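Local coordinates for ribosome-inactivating protein 3 (PDB 2PQG) that belongs to the ribosome-inactivating protein family, with a fold that joins a mixed beta sheet to a mainly helical region, at residues A[239-242]-A[243-246]; A[211-214]-A[215-218]. All coordinates share one frame; numbering follows the deposited sequence.

Interaction 1. Residues A[239-242]-A[243-246]; sequences PDMQ and KLGI
Met241 and Ile246 meet at the C-terminal end of the short helix 239-242, in a Schellman motif that shows how a chain ends a helix with paired backbone bonds and a glycine. Ile246 N donates a hydrogen bond to Met241 O at 2.8 Å, while Gly245 N closes the smaller inner loop onto Gln242 O at 3.2 Å. Leu244 N also reaches Met241 O, at 2.9 Å, so two donors grip one oxygen from opposite faces of its carbonyl plane. The reversal runs through a type I turn from Gln242 to Gly245, whose positive phi (85°) suits a residue with no side chain. Just before it, Lys243 N still makes a helical bond to Pro239 O at 2.7 Å.

On the outer side Lys243 lies alongside Asp240, both pointing the same way. A bend at chi3 (-68°) brings NZ to 3.2 Å from Asp240 OD2, a salt bridge whose hydrogen bond is weak. Further round the helix, on the face turned to helix 220-232, Leu244 crosses Met241 obliquely: its CD1 methyl lies 4.1 Å from Met241 CE and 3.2 Å from Asp240 O. That oxygen also accepts a bond from Arg222 NH2. Met241 is buried against Ile223, Ala226 and Trp230 of helix 220-232, and the side chain of Ile246 touches Glu251 and Ala252 of helix 249-252.

Interaction 2. Residues A[211-214]-A[215-218]; sequences VTQG and KQVQ
Residues 211-217 form an alpha helix, and the eight residues 211-218 illustrate how one turn of helix is tied to the next. Lys215 N bonds to Val211 O at 3.0 Å, Gln216 N to Thr212 O, Val217 N to Gln213 O and Gln218 N to Gly214 O, each donor reaching four residues back. The bond from Val217 N to Gln213 O is the straightest: at 2.8 Å, with an N-H...O angle of 166°, the donor stands nearly on the line of the Gln213 carbonyl, whereas the other three donors are tilted from their carbonyl planes. Gln216 N also has a weak second bond to Gln213 O (121°). Gly214 is buried, and Gln218 CG lies 3.3 Å from Gly214 O. Before the segment, Thr210 OG1 accepts a bond from Gln213 N.

The side chains follow the helix surface. Lys215 and Val211 lie side by side on an exposed flank, pointing the same way; the lysine runs extended, with CD 4.1 Å and NZ 4.0 Å from Val211 CG1. In Gln216, chi1 (-50°) sets CG beside the residue's own backbone N, over the preceding turn and 3.0 Å from Thr212 O. On a buried flank Val217 packs on Leu118 and on Tyr109 of helix 109-112, and its CG2 methyl rests 3.1 Å from Gln213 O.

In the fold
Along the chain interaction 2 comes first, within helix 211-217; helix 220-232 follows, and interaction 1 then forms at the end of helix 239-242. Both are local, so neither closes a long loop, and they stand in series without nesting or crossing. In space they are neighbours, their centres about 11 Å apart. The last turn of 211-218 meets the loop 243-246: Gln216 NE2 makes a weak hydrogen bond to Leu244 O and touches Ile246 CD1, while Leu244 CD2 packs near Lys215 O. Together they tie helix 211-217 to the turn that leads into helix 249-252, on the same side of the chain's centre.

Interaction 1. Residues A[239-242]-A[243-246]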
ATOM      1  N   PRO A 239     -26.578  -0.248   0.229  1.00 42.58           N
ATOM      2  CA  PRO A 239     -26.375  -0.937   1.507  1.00 43.66           C
ATOM      3  C   PRO A 239     -24.906  -1.078   1.853  1.00 41.08           C
ATOM      4  O   PRO A 239     -24.461  -0.612   2.902  1.00 39.51           O
ATOM      5  CB  PRO A 239     -27.049  -2.291   1.286  1.00 47.28           C
ATOM      6  CG  PRO A 239     -26.867  -2.527  -0.182  1.00 49.74           C
ATOM      7  CD  PRO A 239     -27.077  -1.163  -0.811  1.00 46.81           C
ATOM      8  N   ASP A 240     -24.161  -1.722   0.966  1.00 40.47           N
ATOM      9  CA  ASP A 240     -22.733  -1.930   1.171  1.00 37.88           C
ATOM     10  C   ASP A 240     -22.014  -0.615   1.462  1.00 35.69           C
ATOM     11  O   ASP A 240     -20.947  -0.610   2.078  1.00 31.99           O
ATOM     12  CB  ASP A 240     -22.116  -2.590  -0.065  1.00 38.41           C
ATOM     13  CG  ASP A 240     -22.528  -4.035  -0.222  1.00 40.68           C
ATOM     14  OD1 ASP A 240     -22.226  -4.633  -1.278  1.00 44.17           O
ATOM     15  OD2 ASP A 240     -23.145  -4.578   0.715  1.00 45.81           O
ATOM     16  N   MET A 241     -22.608   0.495   1.021  1.00 34.11           N
ATOM     17  CA  MET A 241     -22.024   1.814   1.221  1.00 32.26           C
ATOM     18  C   MET A 241     -22.420   2.456   2.545  1.00 34.16           C
ATOM     19  O   MET A 241     -21.559   3.007   3.244  1.00 32.48           O
ATOM     20  CB  MET A 241     -22.401   2.737   0.063  1.00 28.33           C
ATOM     21  CG  MET A 241     -21.578   2.516  -1.189  1.00 29.00           C
ATOM     22  SD  MET A 241     -19.786   2.572  -0.905  1.00 31.04           S
ATOM     23  CE  MET A 241     -19.371   0.876  -1.303  1.00 26.74           C
ATOM     24  N   GLN A 242     -23.719   2.419   2.868  1.00 36.96           N
ATOM     25  CA  GLN A 242     -24.209   2.990   4.122  1.00 37.76           C
ATOM     26  C   GLN A 242     -23.703   2.110   5.249  1.00 35.46           C
ATOM     27  O   GLN A 242     -23.551   2.553   6.390  1.00 33.38           O
ATOM     28  CB  GLN A 242     -25.740   3.090   4.091  1.00 42.90           C
ATOM     29  CG  GLN A 242     -26.429   1.868   3.564  1.00 51.24           C
ATOM     30  CD  GLN A 242     -27.890   2.141   3.249  1.00 57.42           C
ATOM     31  OE1 GLN A 242     -28.692   1.214   3.112  1.00 61.21           O
ATOM     32  NE2 GLN A 242     -28.241   3.421   3.121  1.00 54.88           N
ATOM     33  N   LYS A 243     -23.467   0.845   4.929  1.00 35.04           N
ATOM     34  CA  LYS A 243     -22.870  -0.099   5.863  1.00 34.38           C
ATOM     35  C   LYS A 243     -21.521   0.564   6.302  1.00 33.57           C
ATOM     36  O   LYS A 243     -21.109   0.497   7.457  1.00 33.84           O
ATOM     37  CB  LYS A 243     -22.497  -1.370   5.125  1.00 37.52           C
ATOM     38  CG  LYS A 243     -22.434  -2.618   5.974  1.00 41.56           C
ATOM     39  CD  LYS A 243     -22.210  -3.882   5.154  1.00 46.63           C
ATOM     40  CE  LYS A 243     -23.421  -4.215   4.279  1.00 46.61           C
ATOM     41  NZ  LYS A 243     -23.368  -5.613   3.769  1.00 44.15           N
ATOM     42  N   LEU A 244     -20.834   1.218   5.364  1.00 29.42           N
ATOM     43  CA  LEU A 244     -19.520   1.801   5.604  1.00 27.63           C
ATOM     44  C   LEU A 244     -19.486   3.249   6.035  1.00 29.75           C
ATOM     45  O   LEU A 244     -18.407   3.825   6.213  1.00 29.62           O
ATOM     46  CB  LEU A 244     -18.677   1.607   4.340  1.00 24.00           C
ATOM     47  CG  LEU A 244     -18.278   0.171   3.954  1.00 17.75           C
ATOM     48  CD1 LEU A 244     -17.885   0.092   2.489  1.00 15.61           C
ATOM     49  CD2 LEU A 244     -17.130  -0.284   4.850  1.00 19.55           C
ATOM     50  N   GLY A 245     -20.668   3.823   6.203  1.00 31.09           N
ATOM     51  CA  GLY A 245     -20.755   5.217   6.580  1.00 31.66           C
ATOM     52  C   GLY A 245     -20.685   6.100   5.333  1.00 34.49           C
ATOM     53  O   GLY A 245     -20.217   7.239   5.413  1.00 34.99           O
ATOM     54  N   ILE A 246     -21.115   5.584   4.169  1.00 35.96           N
ATOM     55  CA  ILE A 246     -21.116   6.350   2.914  1.00 37.31           C
ATOM     56  C   ILE A 246     -22.506   6.200   2.325  1.00 40.78           C
ATOM     57  O   ILE A 246     -23.014   5.078   2.121  1.00 42.49           O
ATOM     58  CB  ILE A 246     -20.009   5.893   1.982  1.00 33.97           C
ATOM     59  CG1 ILE A 246     -18.736   5.667   2.808  1.00 30.33           C
ATOM     60  CG2 ILE A 246     -19.771   6.997   0.956  1.00 28.94           C
ATOM     61  CD1 ILE A 246     -17.608   5.087   1.990  1.00 26.09           C
TER

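Interaction 2. Residues A[211-214]-A[215-218]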
ATOM      1  N   VAL A 211     -10.964   3.034  12.816  1.00 23.19           N
ATOM      2  CA  VAL A 211     -11.506   1.719  12.501  1.00 21.44           C
ATOM      3  C   VAL A 211     -12.343   1.834  11.237  1.00 23.76           C
ATOM      4  O   VAL A 211     -12.224   1.023  10.308  1.00 24.92           O
ATOM      5  CB  VAL A 211     -12.408   1.212  13.640  1.00 18.68           C
ATOM      6  CG1 VAL A 211     -13.313   0.078  13.147  1.00 14.10           C
ATOM      7  CG2 VAL A 211     -11.550   0.749  14.798  1.00 17.06           C
ATOM      8  N   THR A 212     -13.182   2.860  11.208  1.00 22.97           N
ATOM      9  CA  THR A 212     -14.065   3.085  10.075  1.00 24.78           C
ATOM     10  C   THR A 212     -13.303   3.330   8.787  1.00 22.86           C
ATOM     11  O   THR A 212     -13.709   2.839   7.733  1.00 22.70           O
ATOM     12  CB  THR A 212     -15.014   4.270  10.343  1.00 25.91           C
ATOM     13  OG1 THR A 212     -15.823   3.973  11.488  1.00 25.02           O
ATOM     14  CG2 THR A 212     -15.909   4.525   9.133  1.00 24.87           C
ATOM     15  N   GLN A 213     -12.209   4.089   8.870  1.00 20.98           N
ATOM     16  CA  GLN A 213     -11.398   4.380   7.688  1.00 20.43           C
ATOM     17  C   GLN A 213     -10.830   3.078   7.151  1.00 20.75           C
ATOM     18  O   GLN A 213     -10.869   2.816   5.942  1.00 18.67           O
ATOM     19  CB  GLN A 213     -10.242   5.320   8.026  1.00 20.57           C
ATOM     20  CG  GLN A 213     -10.636   6.756   8.308  1.00 18.05           C
ATOM     21  CD  GLN A 213      -9.430   7.680   8.396  1.00 18.47           C
ATOM     22  OE1 GLN A 213      -9.134   8.433   7.464  1.00 21.90           O
ATOM     23  NE2 GLN A 213      -8.722   7.617   9.517  1.00 15.99           N
ATOM     24  N   GLY A 214     -10.315   2.264   8.070  1.00 19.57           N
ATOM     25  CA  GLY A 214      -9.746   0.988   7.694  1.00 23.59           C
ATOM     26  C   GLY A 214     -10.752   0.112   6.974  1.00 24.33           C
ATOM     27  O   GLY A 214     -10.422  -0.563   6.000  1.00 24.98           O
ATOM     28  N   LYS A 215     -11.990   0.115   7.445  1.00 24.93           N
ATOM     29  CA  LYS A 215     -13.012  -0.704   6.808  1.00 26.13           C
ATOM     30  C   LYS A 215     -13.356  -0.242   5.399  1.00 23.12           C
ATOM     31  O   LYS A 215     -13.656  -1.057   4.536  1.00 24.22           O
ATOM     32  CB  LYS A 215     -14.266  -0.746   7.671  1.00 27.83           C
ATOM     33  CG  LYS A 215     -14.297  -1.915   8.626  1.00 29.80           C
ATOM     34  CD  LYS A 215     -15.092  -1.537   9.850  1.00 38.04           C
ATOM     35  CE  LYS A 215     -15.547  -2.747  10.653  1.00 45.41           C
ATOM     36  NZ  LYS A 215     -16.271  -2.303  11.891  1.00 44.89           N
ATOM     37  N   GLN A 216     -13.313   1.061   5.165  1.00 24.94           N
ATOM     38  CA  GLN A 216     -13.613   1.586   3.844  1.00 26.27           C
ATOM     39  C   GLN A 216     -12.441   1.267   2.935  1.00 27.09           C
ATOM     40  O   GLN A 216     -12.619   0.869   1.783  1.00 26.83           O
ATOM     41  CB  GLN A 216     -13.797   3.088   3.912  1.00 26.32           C
ATOM     42  CG  GLN A 216     -14.734   3.513   4.996  1.00 26.84           C
ATOM     43  CD  GLN A 216     -14.810   5.004   5.098  1.00 30.48           C
ATOM     44  OE1 GLN A 216     -13.814   5.669   5.398  1.00 33.52           O
ATOM     45  NE2 GLN A 216     -15.991   5.555   4.837  1.00 30.12           N
ATOM     46  N   VAL A 217     -11.239   1.460   3.467  1.00 25.96           N
ATOM     47  CA  VAL A 217     -10.022   1.187   2.721  1.00 25.34           C
ATOM     48  C   VAL A 217     -10.042  -0.239   2.185  1.00 26.19           C
ATOM     49  O   VAL A 217      -9.651  -0.493   1.039  1.00 29.13           O
ATOM     50  CB  VAL A 217      -8.766   1.366   3.614  1.00 24.21           C
ATOM     51  CG1 VAL A 217      -7.552   0.741   2.946  1.00 22.70           C
ATOM     52  CG2 VAL A 217      -8.516   2.835   3.857  1.00 25.58           C
ATOM     53  N   GLN A 218     -10.500  -1.163   3.022  1.00 24.02           N
ATOM     54  CA  GLN A 218     -10.557  -2.562   2.645  1.00 22.10           C
ATOM     55  C   GLN A 218     -11.671  -2.860   1.662  1.00 25.01           C
ATOM     56  O   GLN A 218     -11.764  -3.976   1.166  1.00 30.79           O
ATOM     57  CB  GLN A 218     -10.724  -3.440   3.882  1.00 20.07           C
ATOM     58  CG  GLN A 218      -9.482  -3.514   4.753  1.00 18.34           C
ATOM     59  CD  GLN A 218      -9.586  -4.586   5.814  1.00 14.44           C
ATOM     60  OE1 GLN A 218     -10.072  -4.345   6.917  1.00 15.85           O
ATOM     61  NE2 GLN A 218      -9.142  -5.789   5.475  1.00 11.22           N
TER